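MIP07328p (Drosophila melanogaster, PDB 6FKK) probably acts as a chemorepellent axon guidance cue, binding semaphorin receptors through its extracellular region, of which this chain holds the sema and PSI domains. Local coordinates at residues A[31-45]-A[80-92]. Residues are numbered along the deposited sequence; the frame is centred on the assembly and turned at random.
With NAG (2-acetamido-2-deoxy-beta-D-glucopyranose), chain C.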
loop_
_atom_site.group_PDB
_atom_site.type_symbol
_atom_site.label_atom_id
_atom_site.label_comp_id
_atom_site.label_asym_id
_atom_site.label_seq_id
_atom_site.Cartn_x
_atom_site.Cartn_y
_atom_site.Cartn_z
ATOM N N LEU A 31 4.512 8.702 -7.946
ATOM C CA LEU A 31 3.191 9.005 -8.481
ATOM C C LEU A 31 2.725 8.033 -9.553
ATOM O O LEU A 31 1.524 7.781 -9.657
ATOM C CB LEU A 31 3.165 10.428 -9.052
ATOM C CG LEU A 31 3.508 11.539 -8.057
ATOM C CD1 LEU A 31 3.349 12.911 -8.692
ATOM C CD2 LEU A 31 2.650 11.420 -6.807
ATOM N N ASP A 32 3.641 7.484 -10.348
ATOM C CA ASP A 32 3.295 6.504 -11.368
ATOM C C ASP A 32 4.559 5.750 -11.751
ATOM O O ASP A 32 5.645 6.332 -11.786
ATOM C CB ASP A 32 2.672 7.171 -12.603
ATOM C CG ASP A 32 2.132 6.163 -13.602
ATOM O OD1 ASP A 32 1.112 5.510 -13.295
ATOM O OD2 ASP A 32 2.728 6.027 -14.693
ATOM N N HIS A 33 4.413 4.457 -12.035
ATOM C CA HIS A 33 5.574 3.637 -12.340
ATOM C C HIS A 33 5.177 2.480 -13.244
ATOM O O HIS A 33 4.063 1.954 -13.159
ATOM C CB HIS A 33 6.232 3.097 -11.063
ATOM C CG HIS A 33 5.459 1.997 -10.401
ATOM N ND1 HIS A 33 5.592 0.674 -10.763
ATOM C CD2 HIS A 33 4.542 2.025 -9.405
ATOM C CE1 HIS A 33 4.792 -0.066 -10.016
ATOM N NE2 HIS A 33 4.144 0.730 -9.184
ATOM N N ASN A 34 6.105 2.103 -14.118
ATOM C CA ASN A 34 6.041 0.859 -14.871
ATOM C C ASN A 34 7.451 0.277 -14.907
ATOM O O ASN A 34 8.359 0.763 -14.226
ATOM C CB ASN A 34 5.446 1.080 -16.270
ATOM C CG ASN A 34 6.081 2.246 -17.003
ATOM O OD1 ASN A 34 7.208 2.151 -17.491
ATOM N ND2 ASN A 34 5.351 3.351 -17.096
ATOM N N ASP A 35 7.643 -0.769 -15.711
ATOM C CA ASP A 35 8.914 -1.487 -15.721
ATOM C C ASP A 35 10.077 -0.660 -16.259
ATOM O O ASP A 35 11.229 -1.078 -16.097
ATOM C CB ASP A 35 8.786 -2.772 -16.542
ATOM C CG ASP A 35 8.493 -3.988 -15.683
ATOM O OD1 ASP A 35 8.453 -3.847 -14.442
ATOM O OD2 ASP A 35 8.308 -5.085 -16.249
ATOM N N GLU A 36 9.820 0.488 -16.880
ATOM C CA GLU A 36 10.878 1.254 -17.525
ATOM C C GLU A 36 11.009 2.686 -17.031
ATOM O O GLU A 36 12.128 3.199 -16.980
ATOM C CB GLU A 36 10.667 1.269 -19.047
ATOM C CG GLU A 36 10.720 -0.113 -19.681
ATOM C CD GLU A 36 10.379 -0.092 -21.157
ATOM O OE1 GLU A 36 9.976 0.977 -21.661
ATOM O OE2 GLU A 36 10.515 -1.146 -21.813
ATOM N N PHE A 37 9.911 3.345 -16.666
ATOM C CA PHE A 37 9.952 4.732 -16.226
ATOM C C PHE A 37 9.095 4.911 -14.982
ATOM O O PHE A 37 8.100 4.208 -14.787
ATOM C CB PHE A 37 9.483 5.682 -17.338
ATOM C CG PHE A 37 10.384 5.686 -18.538
ATOM C CD1 PHE A 37 11.465 6.549 -18.604
ATOM C CD2 PHE A 37 10.162 4.813 -19.591
ATOM C CE1 PHE A 37 12.302 6.548 -19.703
ATOM C CE2 PHE A 37 10.996 4.808 -20.692
ATOM C CZ PHE A 37 12.070 5.673 -20.746
ATOM N N VAL A 38 9.497 5.861 -14.141
ATOM C CA VAL A 38 8.828 6.127 -12.874
ATOM C C VAL A 38 8.744 7.636 -12.671
ATOM O O VAL A 38 9.672 8.374 -13.017
ATOM C CB VAL A 38 9.559 5.443 -11.698
ATOM C CG1 VAL A 38 10.985 5.963 -11.573
ATOM C CG2 VAL A 38 8.792 5.635 -10.397
ATOM N N LEU A 39 7.619 8.090 -12.125
ATOM C CA LEU A 39 7.395 9.498 -11.824
ATOM C C LEU A 39 7.565 9.729 -10.328
ATOM O O LEU A 39 7.047 8.958 -9.513
ATOM C CB LEU A 39 6.000 9.944 -12.269
ATOM C CG LEU A 39 5.820 10.428 -13.712
ATOM C CD1 LEU A 39 6.133 9.329 -14.715
ATOM C CD2 LEU A 39 4.411 10.967 -13.921
ATOM N N VAL A 40 8.285 10.790 -9.972
ATOM C CA VAL A 40 8.597 11.105 -8.582
ATOM C C VAL A 40 8.108 12.519 -8.300
ATOM O O VAL A 40 8.682 13.493 -8.802
ATOM C CB VAL A 40 10.097 10.973 -8.286
ATOM C CG1 VAL A 40 10.372 11.232 -6.814
ATOM C CG2 VAL A 40 10.599 9.599 -8.696
ATOM N N GLY A 41 7.054 12.633 -7.495
ATOM C CA GLY A 41 6.580 13.931 -7.056
ATOM C C GLY A 41 7.410 14.473 -5.911
ATOM O O GLY A 41 7.540 13.822 -4.869
ATOM N N ALA A 42 7.979 15.664 -6.089
ATOM C CA ALA A 42 8.906 16.207 -5.106
ATOM C C ALA A 42 8.580 17.649 -4.754
ATOM O O ALA A 42 7.508 18.157 -5.098
ATOM C CB ALA A 42 10.340 16.120 -5.627
ATOM N N LYS A 43 9.506 18.313 -4.067
ATOM C CA LYS A 43 9.356 19.727 -3.748
ATOM C C LYS A 43 9.532 20.546 -5.018
ATOM O O LYS A 43 10.615 20.557 -5.612
ATOM C CB LYS A 43 10.367 20.144 -2.684
ATOM C CG LYS A 43 10.370 21.636 -2.395
ATOM C CD LYS A 43 11.320 21.992 -1.263
ATOM C CE LYS A 43 12.744 21.569 -1.577
ATOM N NZ LYS A 43 13.708 22.056 -0.551
ATOM N N ASP A 44 8.454 21.202 -5.450
ATOM C CA ASP A 44 8.461 22.138 -6.571
ATOM C C ASP A 44 8.728 21.466 -7.915
ATOM O O ASP A 44 8.657 22.125 -8.958
ATOM C CB ASP A 44 9.488 23.253 -6.334
ATOM C CG ASP A 44 9.124 24.148 -5.163
ATOM O OD1 ASP A 44 7.920 24.271 -4.855
ATOM O OD2 ASP A 44 10.045 24.732 -4.553
ATOM N N VAL A 45 9.037 20.169 -7.915
ATOM C CA VAL A 45 9.410 19.460 -9.135
ATOM C C VAL A 45 8.749 18.088 -9.142
ATOM O O VAL A 45 8.493 17.492 -8.092
ATOM C CB VAL A 45 10.949 19.313 -9.274
ATOM C CG1 VAL A 45 11.317 18.760 -10.640
ATOM C CG2 VAL A 45 11.660 20.640 -9.039
ATOM N N TRP A 80 10.092 24.945 5.073
ATOM C CA TRP A 80 10.054 23.672 4.359
ATOM C C TRP A 80 8.624 23.259 4.038
ATOM O O TRP A 80 8.393 22.504 3.086
ATOM C CB TRP A 80 10.768 22.587 5.163
ATOM C CG TRP A 80 10.210 22.395 6.543
ATOM C CD1 TRP A 80 10.454 23.170 7.644
ATOM C CD2 TRP A 80 9.323 21.357 6.972
ATOM N NE1 TRP A 80 9.769 22.678 8.729
ATOM C CE2 TRP A 80 9.067 21.566 8.344
ATOM C CE3 TRP A 80 8.719 20.272 6.331
ATOM C CZ2 TRP A 80 8.232 20.729 9.083
ATOM C CZ3 TRP A 80 7.889 19.441 7.068
ATOM C CH2 TRP A 80 7.654 19.675 8.429
ATOM N N ASP A 81 7.658 23.754 4.810
ATOM C CA ASP A 81 6.258 23.489 4.508
ATOM C C ASP A 81 5.737 24.374 3.382
ATOM O O ASP A 81 4.885 23.938 2.600
ATOM C CB ASP A 81 5.406 23.681 5.762
ATOM C CG ASP A 81 5.362 22.442 6.635
ATOM O OD1 ASP A 81 5.450 21.318 6.094
ATOM O OD2 ASP A 81 5.227 22.596 7.867
ATOM N N CYS A 82 6.244 25.605 3.274
ATOM C CA CYS A 82 5.756 26.565 2.283
ATOM C C CYS A 82 6.469 26.341 0.948
ATOM O O CYS A 82 7.257 27.158 0.467
ATOM C CB CYS A 82 5.930 27.990 2.788
ATOM S SG CYS A 82 4.965 28.357 4.274
ATOM N N HIS A 83 6.169 25.189 0.349
ATOM C CA HIS A 83 6.617 24.842 -0.990
ATOM C C HIS A 83 5.465 24.149 -1.709
ATOM O O HIS A 83 4.363 24.010 -1.170
ATOM C CB HIS A 83 7.867 23.954 -0.954
ATOM C CG HIS A 83 9.146 24.717 -0.795
ATOM N ND1 HIS A 83 9.875 25.178 -1.869
ATOM C CD2 HIS A 83 9.827 25.096 0.313
ATOM C CE1 HIS A 83 10.949 25.810 -1.432
ATOM N NE2 HIS A 83 10.944 25.774 -0.111
ATOM N N ASN A 84 5.722 23.710 -2.935
ATOM C CA ASN A 84 4.713 23.045 -3.757
ATOM C C ASN A 84 5.153 21.597 -3.967
ATOM O O ASN A 84 5.855 21.276 -4.926
ATOM C CB ASN A 84 4.517 23.769 -5.085
ATOM C CG ASN A 84 3.385 23.180 -5.902
ATOM O OD1 ASN A 84 2.459 22.578 -5.359
ATOM N ND2 ASN A 84 3.454 23.349 -7.217
ATOM N N TYR A 85 4.729 20.723 -3.058
ATOM C CA TYR A 85 5.014 19.297 -3.160
ATOM C C TYR A 85 3.949 18.655 -4.039
ATOM O O TYR A 85 2.773 18.607 -3.666
ATOM C CB TYR A 85 5.049 18.653 -1.776
ATOM C CG TYR A 85 6.135 19.193 -0.874
ATOM C CD1 TYR A 85 5.914 20.311 -0.079
ATOM C CD2 TYR A 85 7.382 18.584 -0.814
ATOM C CE1 TYR A 85 6.905 20.809 0.745
ATOM C CE2 TYR A 85 8.378 19.074 0.009
ATOM C CZ TYR A 85 8.136 20.186 0.785
ATOM O OH TYR A 85 9.130 20.675 1.603
ATOM N N LEU A 86 4.356 18.166 -5.207
ATOM C CA LEU A 86 3.415 17.516 -6.109
ATOM C C LEU A 86 3.066 16.131 -5.581
ATOM O O LEU A 86 3.954 15.351 -5.219
ATOM C CB LEU A 86 3.999 17.422 -7.520
ATOM C CG LEU A 86 3.947 18.705 -8.357
ATOM C CD1 LEU A 86 5.049 19.680 -7.967
ATOM C CD2 LEU A 86 4.015 18.380 -9.840
ATOM N N ARG A 87 1.769 15.828 -5.533
ATOM C CA ARG A 87 1.301 14.614 -4.878
ATOM C C ARG A 87 0.230 13.850 -5.645
ATOM O O ARG A 87 -0.157 12.768 -5.196
ATOM C CB ARG A 87 0.761 14.947 -3.477
ATOM C CG ARG A 87 1.834 15.270 -2.451
ATOM C CD ARG A 87 2.628 14.026 -2.091
ATOM N NE ARG A 87 3.636 14.287 -1.069
ATOM C CZ ARG A 87 4.912 14.551 -1.330
ATOM N NH1 ARG A 87 5.341 14.592 -2.584
ATOM N NH2 ARG A 87 5.760 14.772 -0.334
ATOM N N VAL A 88 -0.268 14.367 -6.767
ATOM C CA VAL A 88 -1.354 13.723 -7.504
ATOM C C VAL A 88 -1.030 13.764 -8.990
ATOM O O VAL A 88 -0.823 14.844 -9.554
ATOM C CB VAL A 88 -2.717 14.393 -7.243
ATOM C CG1 VAL A 88 -3.795 13.746 -8.096
ATOM C CG2 VAL A 88 -3.084 14.314 -5.770
ATOM N N TYR A 89 -0.996 12.594 -9.628
ATOM C CA TYR A 89 -0.827 12.482 -11.069
ATOM C C TYR A 89 -1.847 11.503 -11.628
ATOM O O TYR A 89 -2.133 10.470 -11.015
ATOM C CB TYR A 89 0.590 12.022 -11.449
ATOM C CG TYR A 89 0.692 11.513 -12.874
ATOM C CD1 TYR A 89 0.712 12.394 -13.948
ATOM C CD2 TYR A 89 0.757 10.151 -13.144
ATOM C CE1 TYR A 89 0.798 11.932 -15.251
ATOM C CE2 TYR A 89 0.844 9.682 -14.444
ATOM C CZ TYR A 89 0.864 10.575 -15.492
ATOM O OH TYR A 89 0.950 10.111 -16.784
ATOM N N ALA A 90 -2.387 11.829 -12.800
ATOM C CA ALA A 90 -3.340 10.957 -13.471
ATOM C C ALA A 90 -3.329 11.267 -14.960
ATOM O O ALA A 90 -3.313 12.434 -15.356
ATOM C CB ALA A 90 -4.753 11.127 -12.902
ATOM N N LEU A 91 -3.328 10.214 -15.775
ATOM C CA LEU A 91 -3.405 10.345 -17.229
ATOM C C LEU A 91 -4.877 10.275 -17.618
ATOM O O LEU A 91 -5.472 9.195 -17.652
ATOM C CB LEU A 91 -2.583 9.257 -17.912
ATOM C CG LEU A 91 -2.553 9.228 -19.442
ATOM C CD1 LEU A 91 -1.958 10.508 -19.996
ATOM C CD2 LEU A 91 -1.773 8.017 -19.934
ATOM N N ARG A 92 -5.468 11.434 -17.905
ATOM C CA ARG A 92 -6.889 11.512 -18.193
ATOM C C ARG A 92 -7.227 10.768 -19.484
ATOM O O ARG A 92 -6.360 10.552 -20.335
ATOM C CB ARG A 92 -7.326 12.972 -18.297
ATOM C CG ARG A 92 -7.420 13.694 -16.964
ATOM C CD ARG A 92 -8.283 14.933 -17.095
ATOM N NE ARG A 92 -9.655 14.590 -17.452
ATOM C CZ ARG A 92 -10.503 15.423 -18.045
ATOM N NH1 ARG A 92 -10.116 16.651 -18.360
ATOM N NH2 ARG A 92 -11.735 15.025 -18.334
HETATM C C1 NAG C . 8.687 9.687 -19.336
HETATM C C2 NAG C . 7.420 10.010 -20.116
HETATM C C3 NAG C . 6.986 8.797 -20.931
HETATM C C4 NAG C . 8.104 8.414 -21.895
HETATM C C5 NAG C . 9.469 8.273 -21.211
HETATM C C6 NAG C . 10.601 8.284 -22.217
HETATM C C7 NAG C . 5.470 10.107 -18.470
HETATM C C8 NAG C . 5.660 8.660 -18.101
HETATM N N2 NAG C . 6.316 10.638 -19.379
HETATM O O3 NAG C . 5.812 9.144 -21.662
HETATM O O4 NAG C . 7.784 7.176 -22.518
HETATM O O5 NAG C . 9.750 9.340 -20.278
HETATM O O6 NAG C . 10.316 9.144 -23.314
HETATM O O7 NAG C . 4.563 10.781 -17.970
#
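Leu-31 and Leu-39 pack on Tyr-89 where two neighbouring antiparallel sheets of the sema domain meet, a buried sheet-to-sheet contact closed at one end by hydrogen bonds: strands 31-33 and 37-41 belong to one sheet, strand 86-91 is an edge strand of the next. The Tyr-89 ring lies against the first sheet, and Leu-39 CD2 sits squarely over its centre, a CH-pi contact 3.6 Å from CD2 to the centroid. Leu-31, with CG beside its backbone N (chi1 -59°), lays CD2 on the Arg-87 carbonyl and packs CB against CB of Tyr-89. The other methyl of Leu-39, CD1, touches C8 of the glycan NAG at 3.5 Å, so this end of the interface borders the sugar.

Farther along, the turn at 42-45 is pinned to 83-86 by backbone and carboxylate. Leu-86 N donates to Ala-42 O at 3.2 Å, and Asp-44 N to Asn-84 O at 2.7 Å. Asp-44 bends its carboxylate back with CG beside the backbone N (chi1 -66°), and both oxygens are used on their syn sides, each donor somewhat out of the carboxylate plane: OD1 takes Asn-84 N at 3.0 Å, OD2 takes His-83 ND1 at 2.7 Å, nearly in the ring plane. Lys-43 CD covers one face of the same imidazole, while its NZ goes to Thr-25; His-83 NE2 bonds to Glu-79. With an alanine at Asp-44, Asn-84 N and His-83 ND1 are likely to lose their acceptors, leaving the ring's rotation less firmly fixed. Successive four-stranded antiparallel sheets packed side by side in this way are the blades of a beta-propeller, the fold of the sema domain.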